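Local structure of ethanolamine utilization protein EutJ (3H1Q) at residues V41-T45 and P265-L270; A53-K57 and E79-V84. The protein binds ATP in a cleft of an actin-like ATPase fold and probably serves ethanolamine utilization, though its precise role is not established. One frame throughout, in Å; residues are numbered along the deposited sequence.

Contact 1 (V41-T45 and P265-L270); sequences VLVVT and PLGIAL
Val43 packs into the angle between Pro265 and Ala269, one turn apart on helix 263-269. Its CB already lies near the methyl of Ala269. From there the branches divide: CG1, anti to the backbone N (chi1 169°), reaches over to Ala269 CB at 3.6 Å, whereas CG2, beside the backbone N, turns back along the strand to Pro265 CB at 4.0 Å. Two residues earlier Val41 points to the same side, and its CG1 comes within 3.7 Å of Pro265 CB. The two valines therefore share the proline's CB, while the ring's CG also lies near CB and CG1 of Val41. Thr45 extends the row through carbon: its CG2 meets Ala269 CB at 3.9 Å and Leu266 CD1 at 4.1 Å. Leu266 starts out facing away from the strand, but its end returns to cross the threonine side chain at about a right angle.

No hydrogen bond joins the two segments, and the contact is almost wholly buried and apolar. Strand and helix run at 50° to each other, with axes 7.7 Å apart at closest approach. Leu42 and Val44 face the other way, toward helix 70-87. An interior strand of the sheet with a helix on each face fits the layered plan of the actin-like ATPase fold; here the side chain of Pro265 also lies about 5 Å from the bound ATP.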
loop_
_atom_site.group_PDB
_atom_site.type_symbol
_atom_site.label_atom_id
_atom_site.label_comp_id
_atom_site.label_asym_id
_atom_site.label_seq_id
_atom_site.Cartn_x
_atom_site.Cartn_y
_atom_site.Cartn_z
ATOM N N VAL A 41 -2.410 -5.343 6.277
ATOM C CA VAL A 41 -2.217 -6.425 5.358
ATOM C C VAL A 41 -1.095 -7.279 5.919
ATOM O O VAL A 41 -0.056 -6.757 6.387
ATOM C CB VAL A 41 -1.849 -5.929 3.916
ATOM C CG1 VAL A 41 -1.538 -7.131 2.960
ATOM C CG2 VAL A 41 -2.965 -5.050 3.348
ATOM N N LEU A 42 -1.305 -8.593 5.863
ATOM C CA LEU A 42 -0.282 -9.541 6.206
ATOM C C LEU A 42 -0.075 -10.368 4.956
ATOM O O LEU A 42 -1.058 -10.799 4.344
ATOM C CB LEU A 42 -0.776 -10.428 7.343
ATOM C CG LEU A 42 -0.054 -11.763 7.491
ATOM C CD1 LEU A 42 1.139 -11.582 8.395
ATOM C CD2 LEU A 42 -0.997 -12.755 8.065
ATOM N N VAL A 43 1.194 -10.612 4.615
ATOM C CA VAL A 43 1.597 -11.260 3.383
ATOM C C VAL A 43 2.707 -12.306 3.629
ATOM O O VAL A 43 3.663 -12.038 4.365
ATOM C CB VAL A 43 2.054 -10.183 2.363
ATOM C CG1 VAL A 43 2.738 -10.774 1.130
ATOM C CG2 VAL A 43 0.856 -9.304 1.931
ATOM N N VAL A 44 2.565 -13.494 3.023
ATOM C CA VAL A 44 3.568 -14.542 3.098
ATOM C C VAL A 44 4.071 -14.881 1.698
ATOM O O VAL A 44 3.293 -14.949 0.757
ATOM C CB VAL A 44 3.007 -15.861 3.743
ATOM C CG1 VAL A 44 4.110 -16.920 3.852
ATOM C CG2 VAL A 44 2.405 -15.622 5.101
ATOM N N THR A 45 5.368 -15.132 1.565
ATOM C CA THR A 45 5.932 -15.547 0.284
ATOM C C THR A 45 6.978 -16.623 0.505
ATOM O O THR A 45 7.523 -16.731 1.593
ATOM C CB THR A 45 6.683 -14.389 -0.426
ATOM O OG1 THR A 45 7.976 -14.238 0.178
ATOM C CG2 THR A 45 5.937 -13.066 -0.367
ATOM N N PRO A 265 2.822 -3.789 0.576
ATOM C CA PRO A 265 2.718 -5.010 1.364
ATOM C C PRO A 265 3.606 -6.148 0.817
ATOM O O PRO A 265 4.411 -6.721 1.574
ATOM C CB PRO A 265 1.242 -5.341 1.273
ATOM C CG PRO A 265 0.580 -4.007 1.143
ATOM C CD PRO A 265 1.499 -3.181 0.329
ATOM N N LEU A 266 3.523 -6.432 -0.485
ATOM C CA LEU A 266 4.330 -7.483 -1.066
ATOM C C LEU A 266 5.780 -7.148 -0.894
ATOM O O LEU A 266 6.606 -8.045 -0.725
ATOM C CB LEU A 266 4.032 -7.670 -2.548
ATOM C CG LEU A 266 5.039 -8.531 -3.341
ATOM C CD1 LEU A 266 4.986 -10.013 -2.978
ATOM C CD2 LEU A 266 4.818 -8.356 -4.839
ATOM N N GLY A 267 6.105 -5.864 -0.963
ATOM C CA GLY A 267 7.504 -5.429 -0.828
ATOM C C GLY A 267 8.077 -5.686 0.567
ATOM O O GLY A 267 9.191 -6.179 0.702
ATOM N N ILE A 268 7.302 -5.360 1.600
ATOM C CA ILE A 268 7.704 -5.623 2.969
ATOM C C ILE A 268 8.004 -7.108 3.145
ATOM O O ILE A 268 9.122 -7.492 3.543
ATOM C CB ILE A 268 6.634 -5.187 3.959
ATOM C CG1 ILE A 268 6.444 -3.677 3.902
ATOM C CG2 ILE A 268 7.068 -5.514 5.346
ATOM C CD1 ILE A 268 5.161 -3.220 4.491
ATOM N N ALA A 269 7.026 -7.950 2.815
ATOM C CA ALA A 269 7.235 -9.394 2.898
ATOM C C ALA A 269 8.572 -9.806 2.277
ATOM O O ALA A 269 9.167 -10.789 2.690
ATOM C CB ALA A 269 6.089 -10.142 2.265
ATOM N N LEU A 270 9.073 -9.040 1.320
ATOM C CA LEU A 270 10.325 -9.419 0.690
ATOM C C LEU A 270 11.519 -9.317 1.622
ATOM O O LEU A 270 12.609 -9.855 1.331
ATOM C CB LEU A 270 10.557 -8.620 -0.580
ATOM C CG LEU A 270 9.692 -9.095 -1.742
ATOM C CD1 LEU A 270 10.322 -8.629 -3.036
ATOM C CD2 LEU A 270 9.543 -10.636 -1.723
#

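Contact 2 (A53-K57 and E79-V84)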
loop_
_atom_site.group_PDB
_atom_site.type_symbol
_atom_site.label_atom_id
_atom_site.label_comp_id
_atom_site.label_asym_id
_atom_site.label_seq_id
_atom_site.Cartn_x
_atom_site.Cartn_y
_atom_site.Cartn_z
ATOM N N ALA A 53 0.477 -16.641 0.779
ATOM C CA ALA A 53 -0.733 -16.362 1.558
ATOM C C ALA A 53 -0.868 -14.890 1.855
ATOM O O ALA A 53 0.136 -14.168 1.856
ATOM C CB ALA A 53 -0.680 -17.131 2.888
ATOM N N GLY A 54 -2.095 -14.458 2.156
ATOM C CA GLY A 54 -2.313 -13.103 2.627
ATOM C C GLY A 54 -3.695 -12.809 3.162
ATOM O O GLY A 54 -4.668 -13.459 2.796
ATOM N N ALA A 55 -3.785 -11.809 4.039
ATOM C CA ALA A 55 -5.069 -11.364 4.573
ATOM C C ALA A 55 -5.032 -9.866 4.728
ATOM O O ALA A 55 -3.934 -9.270 4.813
ATOM C CB ALA A 55 -5.349 -12.021 5.912
ATOM N N LEU A 56 -6.222 -9.268 4.783
ATOM C CA LEU A 56 -6.357 -7.826 4.887
ATOM C C LEU A 56 -7.544 -7.403 5.762
ATOM O O LEU A 56 -8.681 -7.861 5.562
ATOM C CB LEU A 56 -6.525 -7.234 3.484
ATOM C CG LEU A 56 -6.783 -5.735 3.322
ATOM C CD1 LEU A 56 -6.396 -5.407 1.939
ATOM C CD2 LEU A 56 -8.226 -5.362 3.527
ATOM N N LYS A 57 -7.311 -6.496 6.704
ATOM C CA LYS A 57 -8.455 -5.885 7.405
ATOM C C LYS A 57 -8.500 -4.376 7.163
ATOM O O LYS A 57 -7.482 -3.677 7.188
ATOM C CB LYS A 57 -8.461 -6.220 8.928
ATOM C CG LYS A 57 -9.811 -5.964 9.694
ATOM C CD LYS A 57 -10.822 -7.110 9.466
ATOM C CE LYS A 57 -12.193 -6.858 10.094
ATOM N NZ LYS A 57 -12.179 -7.037 11.584
ATOM N N GLU A 79 -5.568 -11.479 14.406
ATOM C CA GLU A 79 -6.642 -12.208 13.719
ATOM C C GLU A 79 -6.235 -12.632 12.286
ATOM O O GLU A 79 -6.629 -13.709 11.800
ATOM C CB GLU A 79 -7.998 -11.473 13.800
ATOM C CG GLU A 79 -8.255 -10.353 12.790
ATOM C CD GLU A 79 -9.293 -9.295 13.305
ATOM O OE1 GLU A 79 -9.041 -8.615 14.360
ATOM O OE2 GLU A 79 -10.362 -9.136 12.638
ATOM N N LEU A 80 -5.400 -11.795 11.657
ATOM C CA LEU A 80 -4.844 -12.078 10.347
ATOM C C LEU A 80 -3.907 -13.273 10.425
ATOM O O LEU A 80 -4.124 -14.266 9.713
ATOM C CB LEU A 80 -4.122 -10.857 9.772
ATOM C CG LEU A 80 -4.941 -9.581 9.583
ATOM C CD1 LEU A 80 -4.068 -8.536 8.999
ATOM C CD2 LEU A 80 -6.183 -9.780 8.714
ATOM N N LYS A 81 -2.895 -13.194 11.296
ATOM C CA LYS A 81 -1.966 -14.300 11.505
ATOM C C LYS A 81 -2.692 -15.616 11.663
ATOM O O LYS A 81 -2.241 -16.642 11.156
ATOM C CB LYS A 81 -1.122 -14.085 12.737
ATOM C CG LYS A 81 0.060 -15.006 12.814
ATOM C CD LYS A 81 1.054 -14.519 13.841
ATOM C CE LYS A 81 1.006 -15.356 15.106
ATOM N NZ LYS A 81 1.825 -16.584 14.970
ATOM N N ALA A 82 -3.827 -15.592 12.342
ATOM C CA ALA A 82 -4.535 -16.825 12.591
ATOM C C ALA A 82 -5.270 -17.274 11.363
ATOM O O ALA A 82 -5.367 -18.458 11.112
ATOM C CB ALA A 82 -5.478 -16.671 13.729
ATOM N N LYS A 83 -5.804 -16.334 10.597
ATOM C CA LYS A 83 -6.567 -16.721 9.419
ATOM C C LYS A 83 -5.628 -17.422 8.476
ATOM O O LYS A 83 -5.913 -18.522 7.993
ATOM C CB LYS A 83 -7.185 -15.523 8.702
ATOM C CG LYS A 83 -7.916 -15.953 7.422
ATOM C CD LYS A 83 -9.113 -15.092 7.029
ATOM C CE LYS A 83 -8.704 -13.668 6.785
ATOM N NZ LYS A 83 -9.873 -12.830 6.376
ATOM N N VAL A 84 -4.501 -16.761 8.236
ATOM C CA VAL A 84 -3.516 -17.239 7.297
ATOM C C VAL A 84 -3.011 -18.568 7.814
ATOM O O VAL A 84 -2.883 -19.531 7.048
ATOM C CB VAL A 84 -2.394 -16.206 7.101
ATOM C CG1 VAL A 84 -1.121 -16.857 6.582
ATOM C CG2 VAL A 84 -2.876 -15.117 6.161
#
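Helix 70-87 packs on a face of the five-stranded sheet of this actin-like ATPase fold, against its outermost strand 51-58, with Leu80, Lys83 and Val84 meeting Ala55. The two segments run roughly antiparallel, at 145°, with their axes 7.9 Å apart at closest approach. The small side chains of Ala53 and Ala55 face the helix and let it approach the strand backbone. Ala55 is the centre of the contact: its methyl is met by Leu80 CD2 at 3.7 Å, by Lys83 CE at 3.8 Å and by Val84 CG2 at 4.0 Å, so three side chains, Leu80 and, a turn later, the adjacent Lys83 and Val84, converge on one carbon. Leu80 CD2 also lies against the backbone N of Leu56. Val84 uses both branches, CG1 reaching the methyl of Ala53 at 3.7 Å and CG2 resting over the carbonyl carbon of Gly54. Lys83 meets this surface through CE, while its NZ forms a salt bridge with Glu20.

Leu56 faces the opposite side of the sheet, where it touches Val41 and Leu261 and its side chain comes within about 6 Å of the bound ATP. At the exposed edge the apolar surface gives way to charge. Lys57, bent at chi2 (80°) and again at chi4, crosses Glu79 at about a right angle, and its NZ donates to Glu79 OE2 at 3.0 Å, a salt bridge that meets the oxygen on its syn side, 24° out of the carboxylate plane.

How the contacts relate
After helix 3-18 and strand 30-34 the chain forms strand 39-45 and turns back into its antiparallel neighbour, strand 51-58. Contact 2 then closes a short loop, its nearest ends 22 residues apart in sequence, when helix 70-87 returns over that strand. Contact 1 closes only after some 220 residues, as helix 263-269 near the C terminus comes back to strand 39-45; the smaller loop falls entirely within the larger one. The contacts meet through the sheet, where Val44 N probably hydrogen-bonds to Ala53 O and Leu42 N to Ala55 O. Contact 2 thus packs a helix nearby in sequence on the face of the outermost strand, while contact 1 brings the C-terminal helix back to the N-terminal part's sheet.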